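Local coordinates for protein lipase (PDB 2ORY) that probably hydrolyses the ester bonds of triacylglycerols, as a cold-adapted bacterial lipase of the alpha/beta hydrolase fold, at residues L8-S13 against M320-D325; H312-P317 against I326-I331; L32-M37 against H144-N149; E39-W44 against W52-G57. All coordinates share one frame; numbering follows the deposited sequence.

Interaction 1 (L8-S13 against M320-D325)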
loop_
_atom_site.group_PDB
_atom_site.type_symbol
_atom_site.label_atom_id
_atom_site.label_comp_id
_atom_site.label_asym_id
_atom_site.label_seq_id
_atom_site.Cartn_x
_atom_site.Cartn_y
_atom_site.Cartn_z
ATOM N N LEU A 8 -0.339 7.426 12.528
ATOM C CA LEU A 8 -1.302 6.423 12.926
ATOM C C LEU A 8 -1.527 5.441 11.806
ATOM O O LEU A 8 -1.496 4.240 12.028
ATOM C CB LEU A 8 -2.625 7.068 13.321
ATOM C CG LEU A 8 -3.709 6.096 13.781
ATOM C CD1 LEU A 8 -3.245 5.357 15.029
ATOM C CD2 LEU A 8 -4.980 6.876 14.076
ATOM N N MET A 9 -1.759 5.949 10.602
ATOM C CA MET A 9 -1.969 5.095 9.440
ATOM C C MET A 9 -0.722 4.249 9.105
ATOM O O MET A 9 -0.835 3.172 8.522
ATOM C CB MET A 9 -2.371 5.948 8.233
ATOM C CG MET A 9 -3.686 6.718 8.395
ATOM S SD MET A 9 -5.105 5.756 8.971
ATOM C CE MET A 9 -5.539 4.938 7.580
ATOM N N LEU A 10 0.465 4.741 9.448
ATOM C CA LEU A 10 1.697 3.985 9.207
ATOM C C LEU A 10 1.630 2.752 10.096
ATOM O O LEU A 10 2.021 1.659 9.698
ATOM C CB LEU A 10 2.933 4.802 9.595
ATOM C CG LEU A 10 4.257 4.055 9.376
ATOM C CD1 LEU A 10 4.462 3.886 7.863
ATOM C CD2 LEU A 10 5.428 4.809 9.993
ATOM N N ALA A 11 1.127 2.953 11.314
ATOM C CA ALA A 11 0.975 1.877 12.282
ATOM C C ALA A 11 0.003 0.811 11.782
ATOM O O ALA A 11 0.230 -0.383 11.963
ATOM C CB ALA A 11 0.489 2.447 13.628
ATOM N N PHE A 12 -1.093 1.238 11.171
ATOM C CA PHE A 12 -2.071 0.289 10.655
ATOM C C PHE A 12 -1.530 -0.406 9.418
ATOM O O PHE A 12 -1.784 -1.587 9.202
ATOM C CB PHE A 12 -3.376 0.996 10.295
ATOM C CG PHE A 12 -4.211 1.368 11.484
ATOM C CD1 PHE A 12 -4.514 2.705 11.751
ATOM C CD2 PHE A 12 -4.724 0.377 12.317
ATOM C CE1 PHE A 12 -5.321 3.047 12.827
ATOM C CE2 PHE A 12 -5.529 0.708 13.396
ATOM C CZ PHE A 12 -5.832 2.047 13.653
ATOM N N SER A 13 -0.783 0.335 8.607
ATOM C CA SER A 13 -0.216 -0.234 7.400
ATOM C C SER A 13 0.779 -1.320 7.770
ATOM O O SER A 13 0.835 -2.362 7.114
ATOM C CB SER A 13 0.484 0.837 6.564
ATOM O OG SER A 13 -0.457 1.660 5.893
ATOM N N MET A 320 9.940 8.824 10.245
ATOM C CA MET A 320 8.722 9.372 10.822
ATOM C C MET A 320 8.699 9.247 12.336
ATOM O O MET A 320 7.639 9.347 12.958
ATOM C CB MET A 320 7.491 8.676 10.214
ATOM C CG MET A 320 7.167 9.092 8.776
ATOM S SD MET A 320 5.638 8.349 8.073
ATOM C CE MET A 320 6.366 7.229 6.946
ATOM N N GLY A 321 9.872 9.034 12.921
ATOM C CA GLY A 321 9.986 8.901 14.364
ATOM C C GLY A 321 9.106 7.835 14.985
ATOM O O GLY A 321 8.526 8.042 16.052
ATOM N N MET A 322 9.025 6.679 14.347
ATOM C CA MET A 322 8.171 5.617 14.852
ATOM C C MET A 322 8.937 4.341 15.211
ATOM O O MET A 322 8.331 3.312 15.541
ATOM C CB MET A 322 7.092 5.308 13.810
ATOM C CG MET A 322 6.052 6.405 13.627
ATOM S SD MET A 322 4.886 6.442 14.985
ATOM C CE MET A 322 3.689 5.256 14.429
ATOM N N MET A 323 10.263 4.420 15.160
ATOM C CA MET A 323 11.111 3.274 15.470
ATOM C C MET A 323 10.754 2.608 16.792
ATOM O O MET A 323 10.680 1.387 16.876
ATOM C CB MET A 323 12.585 3.692 15.472
ATOM C CG MET A 323 13.155 3.952 14.080
ATOM S SD MET A 323 12.953 2.498 13.019
ATOM C CE MET A 323 14.540 1.700 13.198
ATOM N N ASP A 324 10.505 3.399 17.823
ATOM C CA ASP A 324 10.175 2.817 19.114
ATOM C C ASP A 324 8.701 2.507 19.224
ATOM O O ASP A 324 8.258 1.949 20.224
ATOM C CB ASP A 324 10.584 3.776 20.227
ATOM C CG ASP A 324 12.077 4.021 20.257
ATOM O OD1 ASP A 324 12.490 5.090 20.755
ATOM O OD2 ASP A 324 12.841 3.144 19.790
ATOM N N ASP A 325 7.951 2.855 18.182
ATOM C CA ASP A 325 6.507 2.649 18.164
ATOM C C ASP A 325 5.990 1.458 17.354
ATOM O O ASP A 325 4.911 0.928 17.660
ATOM C CB ASP A 325 5.826 3.924 17.683
ATOM C CG ASP A 325 6.005 5.070 18.652
ATOM O OD1 ASP A 325 5.438 4.984 19.765
ATOM O OD2 ASP A 325 6.720 6.043 18.312
#

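Interaction 2 (H312-P317 against I326-I331)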
loop_
_atom_site.group_PDB
_atom_site.type_symbol
_atom_site.label_atom_id
_atom_site.label_comp_id
_atom_site.label_asym_id
_atom_site.label_seq_id
_atom_site.Cartn_x
_atom_site.Cartn_y
_atom_site.Cartn_z
ATOM N N HIS A 312 12.861 0.727 2.022
ATOM C CA HIS A 312 11.440 0.466 1.785
ATOM C C HIS A 312 10.663 0.079 3.022
ATOM O O HIS A 312 9.515 0.500 3.203
ATOM C CB HIS A 312 11.294 -0.641 0.749
ATOM C CG HIS A 312 9.887 -0.867 0.284
ATOM N ND1 HIS A 312 9.085 0.153 -0.179
ATOM C CD2 HIS A 312 9.178 -2.008 0.115
ATOM C CE1 HIS A 312 7.947 -0.351 -0.620
ATOM N NE2 HIS A 312 7.979 -1.660 -0.455
ATOM N N VAL A 313 11.288 -0.717 3.877
ATOM C CA VAL A 313 10.610 -1.207 5.062
ATOM C C VAL A 313 10.998 -0.496 6.333
ATOM O O VAL A 313 10.126 -0.071 7.089
ATOM C CB VAL A 313 10.857 -2.721 5.225
ATOM C CG1 VAL A 313 10.126 -3.271 6.446
ATOM C CG2 VAL A 313 10.381 -3.422 3.989
ATOM N N VAL A 314 12.296 -0.345 6.573
ATOM C CA VAL A 314 12.724 0.326 7.789
ATOM C C VAL A 314 12.644 1.846 7.662
ATOM O O VAL A 314 12.347 2.547 8.627
ATOM C CB VAL A 314 14.171 -0.079 8.166
ATOM C CG1 VAL A 314 14.527 0.485 9.528
ATOM C CG2 VAL A 314 14.294 -1.573 8.198
ATOM N N GLY A 315 12.882 2.335 6.453
ATOM C CA GLY A 315 12.881 3.761 6.183
ATOM C C GLY A 315 11.732 4.592 6.718
ATOM O O GLY A 315 11.947 5.621 7.376
ATOM N N TYR A 316 10.508 4.155 6.442
ATOM C CA TYR A 316 9.334 4.896 6.874
ATOM C C TYR A 316 9.199 5.091 8.380
ATOM O O TYR A 316 9.097 6.228 8.843
ATOM C CB TYR A 316 8.071 4.269 6.258
ATOM C CG TYR A 316 8.105 4.385 4.740
ATOM C CD1 TYR A 316 8.894 3.528 3.973
ATOM C CD2 TYR A 316 7.481 5.447 4.089
ATOM C CE1 TYR A 316 9.074 3.733 2.585
ATOM C CE2 TYR A 316 7.653 5.663 2.704
ATOM C CZ TYR A 316 8.455 4.802 1.961
ATOM O OH TYR A 316 8.649 5.029 0.613
ATOM N N PRO A 317 9.198 4.005 9.169
ATOM C CA PRO A 317 9.075 4.199 10.619
ATOM C C PRO A 317 10.256 4.982 11.180
ATOM O O PRO A 317 10.149 5.637 12.216
ATOM C CB PRO A 317 9.014 2.776 11.164
ATOM C CG PRO A 317 9.718 1.966 10.122
ATOM C CD PRO A 317 9.261 2.576 8.827
ATOM N N ILE A 326 6.747 1.048 16.333
ATOM C CA ILE A 326 6.375 -0.075 15.466
ATOM C C ILE A 326 7.405 -1.210 15.561
ATOM O O ILE A 326 8.521 -1.094 15.056
ATOM C CB ILE A 326 6.259 0.415 14.021
ATOM C CG1 ILE A 326 5.123 1.441 13.945
ATOM C CG2 ILE A 326 6.065 -0.761 13.069
ATOM C CD1 ILE A 326 4.902 2.050 12.564
ATOM N N PRO A 327 7.023 -2.331 16.195
ATOM C CA PRO A 327 7.839 -3.535 16.422
ATOM C C PRO A 327 8.182 -4.323 15.179
ATOM O O PRO A 327 7.632 -5.397 14.940
ATOM C CB PRO A 327 6.985 -4.342 17.391
ATOM C CG PRO A 327 5.608 -4.052 16.909
ATOM C CD PRO A 327 5.635 -2.559 16.636
ATOM N N LEU A 328 9.111 -3.792 14.406
ATOM C CA LEU A 328 9.518 -4.409 13.155
ATOM C C LEU A 328 9.910 -5.873 13.277
ATOM O O LEU A 328 9.359 -6.725 12.582
ATOM C CB LEU A 328 10.666 -3.608 12.545
ATOM C CG LEU A 328 10.303 -2.183 12.118
ATOM C CD1 LEU A 328 11.570 -1.463 11.702
ATOM C CD2 LEU A 328 9.277 -2.201 10.970
ATOM N N THR A 329 10.854 -6.164 14.165
ATOM C CA THR A 329 11.325 -7.530 14.361
ATOM C C THR A 329 10.183 -8.477 14.720
ATOM O O THR A 329 10.188 -9.649 14.345
ATOM C CB THR A 329 12.414 -7.574 15.455
ATOM O OG1 THR A 329 11.919 -6.942 16.643
ATOM C CG2 THR A 329 13.660 -6.830 14.999
ATOM N N ASP A 330 9.187 -7.974 15.435
ATOM C CA ASP A 330 8.067 -8.820 15.800
ATOM C C ASP A 330 7.145 -9.054 14.615
ATOM O O ASP A 330 6.506 -10.100 14.505
ATOM C CB ASP A 330 7.275 -8.183 16.929
ATOM C CG ASP A 330 6.147 -9.062 17.396
ATOM O OD1 ASP A 330 6.425 -10.206 17.812
ATOM O OD2 ASP A 330 4.982 -8.618 17.346
ATOM N N ILE A 331 7.066 -8.075 13.722
ATOM C CA ILE A 331 6.203 -8.213 12.558
ATOM C C ILE A 331 6.855 -9.014 11.433
ATOM O O ILE A 331 6.259 -9.941 10.899
ATOM C CB ILE A 331 5.818 -6.840 11.994
ATOM C CG1 ILE A 331 5.179 -5.985 13.085
ATOM C CG2 ILE A 331 4.845 -7.013 10.836
ATOM C CD1 ILE A 331 4.972 -4.536 12.666
#

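Interaction 3 (L32-M37 against H144-N149)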
loop_
_atom_site.group_PDB
_atom_site.type_symbol
_atom_site.label_atom_id
_atom_site.label_comp_id
_atom_site.label_asym_id
_atom_site.label_seq_id
_atom_site.Cartn_x
_atom_site.Cartn_y
_atom_site.Cartn_z
ATOM N N LEU A 32 -4.676 -16.558 12.681
ATOM C CA LEU A 32 -3.406 -16.245 13.322
ATOM C C LEU A 32 -3.166 -14.738 13.275
ATOM O O LEU A 32 -2.683 -14.146 14.239
ATOM C CB LEU A 32 -2.264 -16.970 12.600
ATOM C CG LEU A 32 -0.823 -16.699 13.064
ATOM C CD1 LEU A 32 0.062 -17.890 12.702
ATOM C CD2 LEU A 32 -0.284 -15.415 12.429
ATOM N N ILE A 33 -3.487 -14.130 12.136
ATOM C CA ILE A 33 -3.302 -12.688 11.949
ATOM C C ILE A 33 -4.230 -11.908 12.869
ATOM O O ILE A 33 -3.793 -10.998 13.578
ATOM C CB ILE A 33 -3.583 -12.256 10.484
ATOM C CG1 ILE A 33 -2.555 -12.894 9.545
ATOM C CG2 ILE A 33 -3.503 -10.732 10.358
ATOM C CD1 ILE A 33 -2.815 -12.598 8.083
ATOM N N LEU A 34 -5.510 -12.272 12.851
ATOM C CA LEU A 34 -6.502 -11.607 13.686
ATOM C C LEU A 34 -6.026 -11.571 15.137
ATOM O O LEU A 34 -6.057 -10.526 15.780
ATOM C CB LEU A 34 -7.856 -12.325 13.596
ATOM C CG LEU A 34 -8.958 -11.744 14.503
ATOM C CD1 LEU A 34 -9.253 -10.305 14.096
ATOM C CD2 LEU A 34 -10.215 -12.594 14.413
ATOM N N LYS A 35 -5.573 -12.714 15.647
ATOM C CA LYS A 35 -5.099 -12.784 17.022
ATOM C C LYS A 35 -3.989 -11.765 17.239
ATOM O O LYS A 35 -3.942 -11.087 18.258
ATOM C CB LYS A 35 -4.574 -14.187 17.327
ATOM C CG LYS A 35 -4.086 -14.374 18.759
ATOM C CD LYS A 35 -3.257 -15.658 18.926
ATOM C CE LYS A 35 -1.936 -15.595 18.147
ATOM N NZ LYS A 35 -1.077 -16.820 18.302
ATOM N N LYS A 36 -3.091 -11.670 16.267
ATOM C CA LYS A 36 -1.980 -10.739 16.347
ATOM C C LYS A 36 -2.461 -9.294 16.364
ATOM O O LYS A 36 -1.994 -8.474 17.159
ATOM C CB LYS A 36 -1.027 -10.963 15.171
ATOM C CG LYS A 36 -0.169 -12.227 15.296
ATOM C CD LYS A 36 0.832 -12.073 16.433
ATOM C CE LYS A 36 1.619 -13.354 16.692
ATOM N NZ LYS A 36 2.581 -13.219 17.838
ATOM N N MET A 37 -3.404 -8.977 15.489
ATOM C CA MET A 37 -3.920 -7.619 15.435
ATOM C C MET A 37 -4.534 -7.167 16.762
ATOM O O MET A 37 -4.281 -6.063 17.213
ATOM C CB MET A 37 -4.952 -7.510 14.324
ATOM C CG MET A 37 -4.432 -8.008 13.012
ATOM S SD MET A 37 -5.567 -7.673 11.693
ATOM C CE MET A 37 -4.372 -7.009 10.556
ATOM N N HIS A 144 -15.935 -17.264 11.459
ATOM C CA HIS A 144 -15.366 -16.868 12.752
ATOM C C HIS A 144 -14.485 -15.647 12.680
ATOM O O HIS A 144 -13.874 -15.247 13.674
ATOM C CB HIS A 144 -14.580 -18.029 13.361
ATOM C CG HIS A 144 -15.396 -19.272 13.542
ATOM N ND1 HIS A 144 -14.830 -20.503 13.793
ATOM C CD2 HIS A 144 -16.734 -19.475 13.492
ATOM C CE1 HIS A 144 -15.784 -21.412 13.886
ATOM N NE2 HIS A 144 -16.948 -20.815 13.707
ATOM N N ILE A 145 -14.416 -15.067 11.489
ATOM C CA ILE A 145 -13.628 -13.863 11.264
ATOM C C ILE A 145 -14.613 -12.706 11.127
ATOM O O ILE A 145 -15.650 -12.825 10.460
ATOM C CB ILE A 145 -12.779 -13.958 9.957
ATOM C CG1 ILE A 145 -11.844 -15.184 9.998
ATOM C CG2 ILE A 145 -11.988 -12.664 9.757
ATOM C CD1 ILE A 145 -10.792 -15.169 11.135
ATOM N N PRO A 146 -14.325 -11.573 11.777
ATOM C CA PRO A 146 -15.299 -10.485 11.613
ATOM C C PRO A 146 -15.588 -10.178 10.140
ATOM O O PRO A 146 -14.702 -10.284 9.277
ATOM C CB PRO A 146 -14.659 -9.303 12.360
ATOM C CG PRO A 146 -13.232 -9.722 12.629
ATOM C CD PRO A 146 -13.265 -11.222 12.733
ATOM N N GLY A 147 -16.838 -9.816 9.864
ATOM C CA GLY A 147 -17.253 -9.491 8.509
ATOM C C GLY A 147 -17.455 -10.732 7.662
ATOM O O GLY A 147 -17.536 -10.666 6.435
ATOM N N GLU A 148 -17.541 -11.867 8.343
ATOM C CA GLU A 148 -17.716 -13.171 7.717
ATOM C C GLU A 148 -18.685 -13.188 6.523
ATOM O O GLU A 148 -19.831 -12.738 6.624
ATOM C CB GLU A 148 -18.179 -14.160 8.789
ATOM C CG GLU A 148 -18.383 -15.579 8.317
ATOM C CD GLU A 148 -19.151 -16.427 9.329
ATOM O OE1 GLU A 148 -18.795 -16.419 10.523
ATOM O OE2 GLU A 148 -20.111 -17.115 8.927
ATOM N N ASN A 149 -18.192 -13.700 5.396
ATOM C CA ASN A 149 -18.952 -13.848 4.156
ATOM C C ASN A 149 -19.506 -12.618 3.474
ATOM O O ASN A 149 -20.530 -12.699 2.806
ATOM C CB ASN A 149 -20.102 -14.826 4.362
ATOM C CG ASN A 149 -19.620 -16.205 4.688
ATOM O OD1 ASN A 149 -18.830 -16.787 3.937
ATOM N ND2 ASN A 149 -20.081 -16.749 5.813
#

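Interaction 4 (E39-W44 against W52-G57)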
loop_
_atom_site.group_PDB
_atom_site.type_symbol
_atom_site.label_atom_id
_atom_site.label_comp_id
_atom_site.label_asym_id
_atom_site.label_seq_id
_atom_site.Cartn_x
_atom_site.Cartn_y
_atom_site.Cartn_z
ATOM N N GLU A 39 -3.901 -8.212 19.807
ATOM C CA GLU A 39 -2.883 -7.980 20.820
ATOM C C GLU A 39 -2.208 -6.622 20.587
ATOM O O GLU A 39 -1.934 -5.875 21.536
ATOM C CB GLU A 39 -1.817 -9.074 20.789
ATOM C CG GLU A 39 -0.722 -8.842 21.826
ATOM C CD GLU A 39 0.471 -9.772 21.670
ATOM O OE1 GLU A 39 1.394 -9.690 22.513
ATOM O OE2 GLU A 39 0.494 -10.579 20.711
ATOM N N ALA A 40 -1.921 -6.327 19.321
ATOM C CA ALA A 40 -1.285 -5.065 18.937
ATOM C C ALA A 40 -2.166 -3.856 19.275
ATOM O O ALA A 40 -1.715 -2.892 19.889
ATOM C CB ALA A 40 -0.975 -5.073 17.432
ATOM N N LEU A 41 -3.424 -3.902 18.860
ATOM C CA LEU A 41 -4.323 -2.795 19.134
ATOM C C LEU A 41 -4.421 -2.543 20.637
ATOM O O LEU A 41 -5.011 -1.560 21.073
ATOM C CB LEU A 41 -5.708 -3.094 18.570
ATOM C CG LEU A 41 -5.883 -3.106 17.051
ATOM C CD1 LEU A 41 -7.324 -3.480 16.725
ATOM C CD2 LEU A 41 -5.540 -1.731 16.479
ATOM N N LYS A 42 -3.824 -3.429 21.424
ATOM C CA LYS A 42 -3.875 -3.321 22.874
ATOM C C LYS A 42 -2.545 -2.952 23.507
ATOM O O LYS A 42 -2.503 -2.491 24.639
ATOM C CB LYS A 42 -4.352 -4.648 23.458
ATOM C CG LYS A 42 -4.475 -4.669 24.961
ATOM C CD LYS A 42 -4.722 -6.090 25.470
ATOM C CE LYS A 42 -3.498 -6.990 25.268
ATOM N NZ LYS A 42 -3.686 -8.364 25.831
ATOM N N THR A 43 -1.459 -3.139 22.774
ATOM C CA THR A 43 -0.152 -2.848 23.331
ATOM C C THR A 43 0.665 -1.795 22.603
ATOM O O THR A 43 1.470 -1.093 23.219
ATOM C CB THR A 43 0.675 -4.139 23.416
ATOM O OG1 THR A 43 0.897 -4.652 22.095
ATOM C CG2 THR A 43 -0.074 -5.188 24.245
ATOM N N TRP A 44 0.480 -1.684 21.290
ATOM C CA TRP A 44 1.229 -0.697 20.508
ATOM C C TRP A 44 0.888 0.704 21.010
ATOM O O TRP A 44 -0.291 1.040 21.164
ATOM C CB TRP A 44 0.862 -0.808 19.024
ATOM C CG TRP A 44 1.459 -1.982 18.289
ATOM C CD1 TRP A 44 1.747 -3.218 18.797
ATOM C CD2 TRP A 44 1.753 -2.046 16.892
ATOM N NE1 TRP A 44 2.199 -4.049 17.800
ATOM C CE2 TRP A 44 2.209 -3.357 16.620
ATOM C CE3 TRP A 44 1.669 -1.124 15.839
ATOM C CZ2 TRP A 44 2.579 -3.768 15.335
ATOM C CZ3 TRP A 44 2.039 -1.535 14.558
ATOM C CH2 TRP A 44 2.486 -2.842 14.319
ATOM N N TRP A 52 -9.817 0.567 19.525
ATOM C CA TRP A 52 -10.075 0.109 18.183
ATOM C C TRP A 52 -10.622 -1.298 18.171
ATOM O O TRP A 52 -10.349 -2.087 19.077
ATOM C CB TRP A 52 -8.791 0.176 17.387
ATOM C CG TRP A 52 -8.181 1.531 17.393
ATOM C CD1 TRP A 52 -7.264 2.018 18.281
ATOM C CD2 TRP A 52 -8.379 2.559 16.414
ATOM N NE1 TRP A 52 -6.864 3.283 17.903
ATOM C CE2 TRP A 52 -7.535 3.637 16.764
ATOM C CE3 TRP A 52 -9.185 2.670 15.272
ATOM C CZ2 TRP A 52 -7.472 4.811 16.013
ATOM C CZ3 TRP A 52 -9.123 3.845 14.520
ATOM C CH2 TRP A 52 -8.269 4.899 14.896
ATOM N N GLU A 53 -11.375 -1.604 17.121
ATOM C CA GLU A 53 -11.992 -2.908 16.944
ATOM C C GLU A 53 -11.896 -3.354 15.486
ATOM O O GLU A 53 -12.267 -2.609 14.572
ATOM C CB GLU A 53 -13.473 -2.832 17.344
ATOM C CG GLU A 53 -14.229 -4.129 17.202
ATOM C CD GLU A 53 -13.859 -5.145 18.274
ATOM O OE1 GLU A 53 -14.015 -6.364 18.012
ATOM O OE2 GLU A 53 -13.430 -4.732 19.382
ATOM N N VAL A 54 -11.392 -4.561 15.261
ATOM C CA VAL A 54 -11.310 -5.088 13.904
ATOM C C VAL A 54 -12.740 -5.519 13.618
ATOM O O VAL A 54 -13.250 -6.405 14.281
ATOM C CB VAL A 54 -10.362 -6.308 13.830
ATOM C CG1 VAL A 54 -10.353 -6.885 12.408
ATOM C CG2 VAL A 54 -8.954 -5.893 14.250
ATOM N N VAL A 55 -13.387 -4.869 12.654
ATOM C CA VAL A 55 -14.771 -5.171 12.312
ATOM C C VAL A 55 -14.964 -5.872 10.959
ATOM O O VAL A 55 -16.077 -6.263 10.606
ATOM C CB VAL A 55 -15.621 -3.884 12.362
ATOM C CG1 VAL A 55 -15.705 -3.382 13.814
ATOM C CG2 VAL A 55 -14.993 -2.803 11.491
ATOM N N TRP A 56 -13.893 -6.017 10.186
ATOM C CA TRP A 56 -14.000 -6.736 8.919
ATOM C C TRP A 56 -12.637 -7.282 8.568
ATOM O O TRP A 56 -11.658 -6.538 8.507
ATOM C CB TRP A 56 -14.474 -5.843 7.783
ATOM C CG TRP A 56 -14.716 -6.646 6.531
ATOM C CD1 TRP A 56 -15.895 -7.198 6.136
ATOM C CD2 TRP A 56 -13.768 -6.940 5.492
ATOM N NE1 TRP A 56 -15.755 -7.801 4.912
ATOM C CE2 TRP A 56 -14.461 -7.660 4.492
ATOM C CE3 TRP A 56 -12.405 -6.663 5.308
ATOM C CZ2 TRP A 56 -13.838 -8.108 3.316
ATOM C CZ3 TRP A 56 -11.778 -7.111 4.129
ATOM C CH2 TRP A 56 -12.500 -7.825 3.152
ATOM N N GLY A 57 -12.577 -8.588 8.333
ATOM C CA GLY A 57 -11.310 -9.216 8.019
ATOM C C GLY A 57 -10.594 -9.579 9.308
ATOM O O GLY A 57 -11.189 -9.517 10.386
#

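Interaction 1 (L8-S13 against M320-D325)
Leu10 and Ala11, neighbours on the helical segment 8-13, make the contact with two methionines of the loop 320-325. Leu10 comes first and provides most of the helix's share of the contact. CG lies anti to the backbone N (chi1 179°), which aims the isobutyl fork at the loop, and both branches are used. The side chains of Leu10 and Met320 reach toward each other tip to tip: the terminal methyl Met320 CE sits at the mouth of the fork, 4.0 Å from Leu10 CD1 and equally far from Leu10 CD2. Met322 behaves differently. Its chain slides past Leu10 in the opposite direction, with Met322 CG 4.0 Å from Leu10 CD2. Bends at chi2 (-75°) and chi3 (-87°) then fold this methionine on toward the next helical residue, and Met322 CE comes to 4.3 Å from Ala11 CB. Within the helix, Ser13 N and Ser13 OG reach Met9 O from opposite faces of its carbonyl plane. On the loop side, a Schellman motif ends helix 304-319, with Gly321 (positive phi) as its C-prime residue and Met322 N bonded to Pro317 O; the two methionines flank that glycine. The contact is therefore apolar and largely buried. It packs helix 5-15 against the loop that leaves helix 304-319, where Leu10 also touches Tyr316, while Phe206 of one of the two edge strands, 199-206, packs on both Leu10 and Met320.

Interaction 2 (H312-P317 against I326-I331)
The pyrrolidine ring of Pro317 is the ring that meets the other segment, and it does so by its outer carbons. Pro317 CG lies 4.2 Å from Leu328 CD1, and Pro317 CB lies 4.4 Å from Ile326 CD1, so two aliphatic tips share one ring. The truly flat groups of 312-317 are turned elsewhere. The imidazole of His312 meets the ring of His173 with planes about 35° apart, and the phenol of Tyr316 stands edge-to-face to that same histidine. The two ring nitrogens of His312 are bonded, ND1 to Asp236 OD2 and NE2 to Ser174 OG, a geometry consistent with the Ser-His-Asp triad of this fold. Two residues after His312, Val314 completes the apolar patch: Val314 CG1 touches Leu328 CD1 at 4.2 Å, the two side chains crossing obliquely. Leu328 thus supplies a single methyl that bridges Val314 and Pro317. With CG beside its own backbone N (chi1 -65°) and the chain extended beyond it (chi2 173°), that methyl is carried across to helix 304-319. The backbone matches this pattern, CA atoms being 7.0 Å apart for Pro317 and Ile326 and 7.8 Å for Val314 and Leu328. Pro327, centre of an inverse gamma turn and N-cap of helix 328-332, separates the two residues that touch. Chemically the interface consists of methyl and methylene groups alone. It joins the histidine-bearing helix to the C-terminal helix by van der Waals packing, while the ring nitrogens of His312 are engaged outside this contact.

Interaction 3 (L32-M37 against H144-N149)
Leu34, on a regular helical turn, faces Ile145 of a type II beta turn, and the CA atoms of these two residues are 7.9 Å apart. The helix is held by bonds such as Met37 N to Ile33 O, 2.8 Å. The turn runs from Ile145 to Glu148, with Pro146 and Gly147 at its corners; the positive phi of Gly147 (77°) suits the second corner. Leu34 CG lies anti to the backbone N (chi1 177°), and one branch does the touching. Leu34 CD2 comes end-on to ring carbon Pro146 CD, 3.7 Å away, and lies 4.2 Å from Ile145 CD1. One methyl thus touches both a proline ring carbon and an isoleucine terminus. Within the loop, His144 N bonds to Glu148 OE1 at 3.1 Å and nearly straight (165°), approaching from above the carboxylate plane, which links the last residue of the turn to the residue just before it. The packing places helix 30-43 beside the loop that joins helix 127-138 to helix 152-160. Edge strand 52-63 takes part on both sides, as Leu34 also rests on Val54 and Pro58, while Pro146 shares a backbone hydrogen bond with Gly57.

Interaction 4 (E39-W44 against W52-G57)
Leu41 packs on Trp52 and Val54 where the later part of helix 30-43 runs back along the outermost strand 52-63, a helix-on-sheet contact between elements joined by a short connection. The axes of the short pieces 39-43 and 52-55 approach to 9.0 Å and are nearly antiparallel, at 164°. Leu41 supplies the whole helical side of the interface. Both of its methyls reach Trp52 CB, Leu41 CD2 at 3.9 Å and Leu41 CD1 at 4.0 Å, and Leu41 CD1 also meets Val54 CG2 at 3.8 Å. In both pairs the side chains cross at about a right angle. With CG beside the backbone N (chi1 -70°) and the chain extended beyond it, the fork spans Trp52 and Val54, two residues apart along the strand. Glu53, between them, points away, as expected of a beta strand. This strand forms one edge of the mixed sheet at the centre of the alpha/beta hydrolase fold, so the helix covers one face of that edge. Farther on, Val55 and Trp56 both face Val75 in a classic beta bulge, where the strand turns a corner. On the helix, Ala40 O accepts from both Thr43 N and Trp44 N, each at 2.9 Å. Trp52 gives Leu41 mainly its CB; its indole leads away, meets Phe12 edge-to-face and packs on Ile76 and Lys78 of the adjoining strand 66-78.

From the N terminus, helix 5-15 opens interaction 1, which closes only at 320-325 and so encloses most of the chain. Within that span, interaction 3 runs from 32-37 to 144-149, and interaction 4, from 39-44 to 52-57, lies inside it; both use helix 30-43. They also meet at the edge strand, where Gly147 CA packs on Trp56 CD1. Interaction 2 opens at 312-317, before interaction 1 closes, and ends at 326-331, so these two cross; Leu10 CD2 touches Ile326 CD1 between them. Trp44 packs on Pro327 and Ile331, joining interactions 4 and 2. Together they link the N-terminal helices and the C-terminal segments across the sheet, from edge strand 52-63 to the region of strand 199-206.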